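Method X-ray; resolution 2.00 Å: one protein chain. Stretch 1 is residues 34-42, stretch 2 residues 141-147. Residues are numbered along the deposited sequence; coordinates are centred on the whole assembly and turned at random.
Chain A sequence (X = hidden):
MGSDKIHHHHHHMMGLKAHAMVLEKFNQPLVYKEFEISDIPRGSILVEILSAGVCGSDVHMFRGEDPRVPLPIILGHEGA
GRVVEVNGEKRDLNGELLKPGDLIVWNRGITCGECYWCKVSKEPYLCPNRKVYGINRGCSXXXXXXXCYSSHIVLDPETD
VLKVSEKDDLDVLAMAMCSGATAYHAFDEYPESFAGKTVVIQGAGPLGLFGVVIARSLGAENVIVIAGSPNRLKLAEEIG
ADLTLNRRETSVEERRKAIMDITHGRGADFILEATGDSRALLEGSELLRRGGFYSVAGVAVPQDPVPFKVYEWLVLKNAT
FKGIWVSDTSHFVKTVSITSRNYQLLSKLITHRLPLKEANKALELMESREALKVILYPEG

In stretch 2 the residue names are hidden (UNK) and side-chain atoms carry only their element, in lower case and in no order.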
# COMPACT_ATOMS: atom_id res chain seq x y z
N GLU A 34 30.51 -6.73 -40.53
CA GLU A 34 31.23 -5.52 -40.10
C GLU A 34 30.43 -4.31 -40.49
O GLU A 34 29.68 -4.35 -41.46
CB GLU A 34 32.61 -5.50 -40.72
CG GLU A 34 33.46 -6.62 -40.17
CD GLU A 34 34.82 -6.70 -40.83
OE1 GLU A 34 35.04 -6.02 -41.87
OE2 GLU A 34 35.66 -7.46 -40.33
N PHE A 35 30.57 -3.24 -39.69
CA PHE A 35 29.82 -1.98 -39.88
C PHE A 35 30.77 -0.80 -39.66
O PHE A 35 31.71 -0.92 -38.92
CB PHE A 35 28.69 -1.85 -38.88
CG PHE A 35 27.71 -2.98 -38.91
CD1 PHE A 35 27.94 -4.15 -38.19
CD2 PHE A 35 26.56 -2.88 -39.66
CE1 PHE A 35 27.01 -5.20 -38.24
CE2 PHE A 35 25.61 -3.92 -39.70
CZ PHE A 35 25.85 -5.08 -39.01
N GLU A 36 30.54 0.34 -40.31
CA GLU A 36 31.38 1.51 -40.04
C GLU A 36 30.43 2.54 -39.45
O GLU A 36 29.39 2.85 -40.04
CB GLU A 36 32.11 2.03 -41.30
CG GLU A 36 32.71 3.44 -41.08
CD GLU A 36 33.55 3.98 -42.22
OE1 GLU A 36 33.54 3.39 -43.32
OE2 GLU A 36 34.23 5.03 -42.02
N ILE A 37 30.75 3.03 -38.27
CA ILE A 37 29.83 3.93 -37.58
C ILE A 37 30.47 5.32 -37.62
O ILE A 37 31.61 5.48 -37.19
CB ILE A 37 29.53 3.51 -36.13
CG1 ILE A 37 29.01 2.06 -35.99
CG2 ILE A 37 28.55 4.48 -35.55
CD1 ILE A 37 27.80 1.71 -36.90
N SER A 38 29.76 6.29 -38.22
CA SER A 38 30.21 7.68 -38.28
C SER A 38 29.25 8.47 -37.40
O SER A 38 29.35 8.43 -36.17
CB SER A 38 30.26 8.17 -39.71
OG SER A 38 30.64 9.53 -39.76
N ASP A 39 28.25 9.08 -38.01
CA ASP A 39 27.26 9.84 -37.29
C ASP A 39 26.30 8.93 -36.47
O ASP A 39 26.09 7.79 -36.84
CB ASP A 39 26.50 10.67 -38.33
CG ASP A 39 25.95 11.90 -37.74
OD1 ASP A 39 26.02 12.01 -36.49
OD2 ASP A 39 25.43 12.82 -38.41
N ILE A 40 25.79 9.41 -35.33
CA ILE A 40 24.71 8.74 -34.61
C ILE A 40 23.55 9.73 -34.33
O ILE A 40 23.79 10.95 -34.33
CB ILE A 40 25.23 8.08 -33.28
CG1 ILE A 40 25.83 9.11 -32.29
CG2 ILE A 40 26.30 7.04 -33.60
CD1 ILE A 40 26.44 8.46 -31.04
N PRO A 41 22.33 9.24 -34.13
CA PRO A 41 21.21 10.16 -33.89
C PRO A 41 21.45 11.09 -32.71
O PRO A 41 22.09 10.70 -31.71
CB PRO A 41 20.05 9.21 -33.64
CG PRO A 41 20.44 8.03 -34.40
CD PRO A 41 21.88 7.84 -34.15
N ARG A 42 20.94 12.30 -32.83
CA ARG A 42 21.06 13.28 -31.78
C ARG A 42 20.73 12.71 -30.40
O ARG A 42 19.69 12.09 -30.19
CB ARG A 42 20.20 14.51 -32.08
CG ARG A 42 20.50 15.71 -31.23
CD ARG A 42 19.39 16.76 -31.25
NE ARG A 42 19.41 17.45 -32.56
CZ ARG A 42 18.34 17.67 -33.36
NH1 ARG A 42 17.10 17.31 -33.03
NH2 ARG A 42 18.54 18.30 -34.51
N UNK A 141 18.44 -0.66 -40.69
CA UNK A 141 18.57 0.81 -40.86
C UNK A 141 19.76 1.32 -40.05
O UNK A 141 19.90 0.98 -38.88
c UNK A 141 16.54 0.98 -39.21
c UNK A 141 15.81 -0.36 -39.51
c UNK A 141 17.30 1.57 -40.40
o UNK A 141 15.09 -0.43 -40.53
o UNK A 141 15.96 -1.34 -38.72
N UNK A 142 20.59 2.15 -40.68
CA UNK A 142 21.74 2.78 -40.02
C UNK A 142 21.19 3.52 -38.79
O UNK A 142 20.13 4.09 -38.92
c UNK A 142 25.86 5.65 -39.24
c UNK A 142 24.62 6.25 -39.12
c UNK A 142 25.99 4.43 -39.92
c UNK A 142 23.52 5.64 -39.68
c UNK A 142 24.88 3.84 -40.49
c UNK A 142 22.41 3.77 -41.00
o UNK A 142 26.96 6.24 -38.65
c UNK A 142 23.64 4.44 -40.41
N UNK A 143 21.85 3.47 -37.63
CA UNK A 143 23.25 3.05 -37.47
C UNK A 143 23.40 1.56 -37.08
O UNK A 143 24.47 1.16 -36.69
c UNK A 143 21.38 4.17 -36.41
c UNK A 143 23.75 3.96 -36.36
c UNK A 143 22.52 4.10 -35.47
N UNK A 144 22.32 0.77 -37.25
CA UNK A 144 22.36 -0.72 -37.25
C UNK A 144 22.48 -1.44 -35.90
O UNK A 144 21.79 -2.45 -35.68
n UNK A 144 23.93 0.38 -41.41
c UNK A 144 23.50 -0.66 -39.52
c UNK A 144 23.48 -1.25 -38.14
n UNK A 144 22.47 -0.85 -40.42
c UNK A 144 24.43 0.12 -40.15
c UNK A 144 22.75 -0.20 -41.55
N UNK A 145 23.35 -0.93 -35.03
CA UNK A 145 23.78 -1.62 -33.80
C UNK A 145 22.78 -1.42 -32.67
O UNK A 145 22.94 -0.52 -31.82
c UNK A 145 26.48 -2.67 -34.99
c UNK A 145 25.20 -1.13 -33.40
c UNK A 145 26.27 -1.22 -34.50
c UNK A 145 27.56 -0.62 -34.04
N UNK A 146 21.74 -2.27 -32.66
CA UNK A 146 20.63 -2.12 -31.73
C UNK A 146 20.46 -3.37 -30.86
O UNK A 146 19.38 -3.60 -30.31
n UNK A 146 19.86 3.35 -31.29
n UNK A 146 19.16 4.25 -33.28
c UNK A 146 19.77 0.75 -32.36
c UNK A 146 19.33 -1.76 -32.44
n UNK A 146 19.44 1.99 -33.08
c UNK A 146 19.48 3.19 -32.55
c UNK A 146 19.35 -0.44 -33.18
N UNK A 147 21.54 -4.12 -30.71
CA UNK A 147 21.58 -5.31 -29.88
C UNK A 147 22.99 -5.52 -29.33
O UNK A 147 23.92 -4.89 -29.80

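Position 141 carries three side-chain carbons in an unbranched chain, the last bearing two oxygens. This carboxylate lies out of reach of stretch 1, and the atom count identifies Glu141. Its contribution is to its own loop, where its carbonyl O accepts a hydrogen bond from the backbone N of position 144 at 2.9 Å.

At position 142 a single carbon leads to a six-carbon ring bearing one oxygen, which lies 2.8 Å from Ser38 N and 2.5 Å from Asp39 O; a ring carbon lies 3.8 Å from Glu36 O. This is Tyr142. Although its CA-to-CB bond points sideways, chi1 in the t well carries the ring out to the turn that follows the strand of stretch 1. There the hydroxyl does double duty: Ser38 N donates to Tyr142 OH, which donates in turn to Asp39 O. Both partners lie near the plane of the ring, at its edge, as does Glu36 O.

Three carbons at position 143 close a ring onto the backbone N. A ring carbon lies 4.0 Å from Pro41 CD, and the carbonyl O lies 3.4 Å from Ile37 CD1. The residue is Pro143, preceded by a cis peptide bond.

Position 144 has one carbon followed by a five-membered ring of three carbons and two nitrogens. Its CA-to-CB bond points toward stretch 1, and a ring carbon lies 3.7 Å from Phe35 CD2. The imidazole identifies His144, whose ring meets that of Phe35 obliquely, their planes inclined by 36°.

Position 145 has four carbons, forked at the second. One terminal carbon lies over a face of the Phe35 ring, 3.8 Å from Phe35 CD1, and the other 3.6 Å from Ile37 CG1. The atoms fit leucine, since isoleucine forks at its first side-chain carbon; Leu145 CD2 makes the CH-pi contact with Phe35.

Position 146 shows three carbons, a nitrogen, and a carbon carrying two more nitrogens, one of them 4.1 Å from Pro41 CG. This guanidinium defines Arg146, whose NH1 is hydrogen-bonded elsewhere in the structure.

No side-chain atom is present at position 147, and nothing here touches stretch 1; it is Gly147.

The contact thus combines apolar packing with a local polar anchor. Phe35 and Ile37 both pack against Leu145, and Pro41 meets Pro143 farther along the chain. Between these points in sequence, the hydroxyl of Tyr142 links the backbone of Ser38 to that of Asp39, tying the irregular loop to the turn through main-chain groups. Between them the two stretches bury 442 Å², both sides summed.

Stretch 2 141-147: EYPHLRG
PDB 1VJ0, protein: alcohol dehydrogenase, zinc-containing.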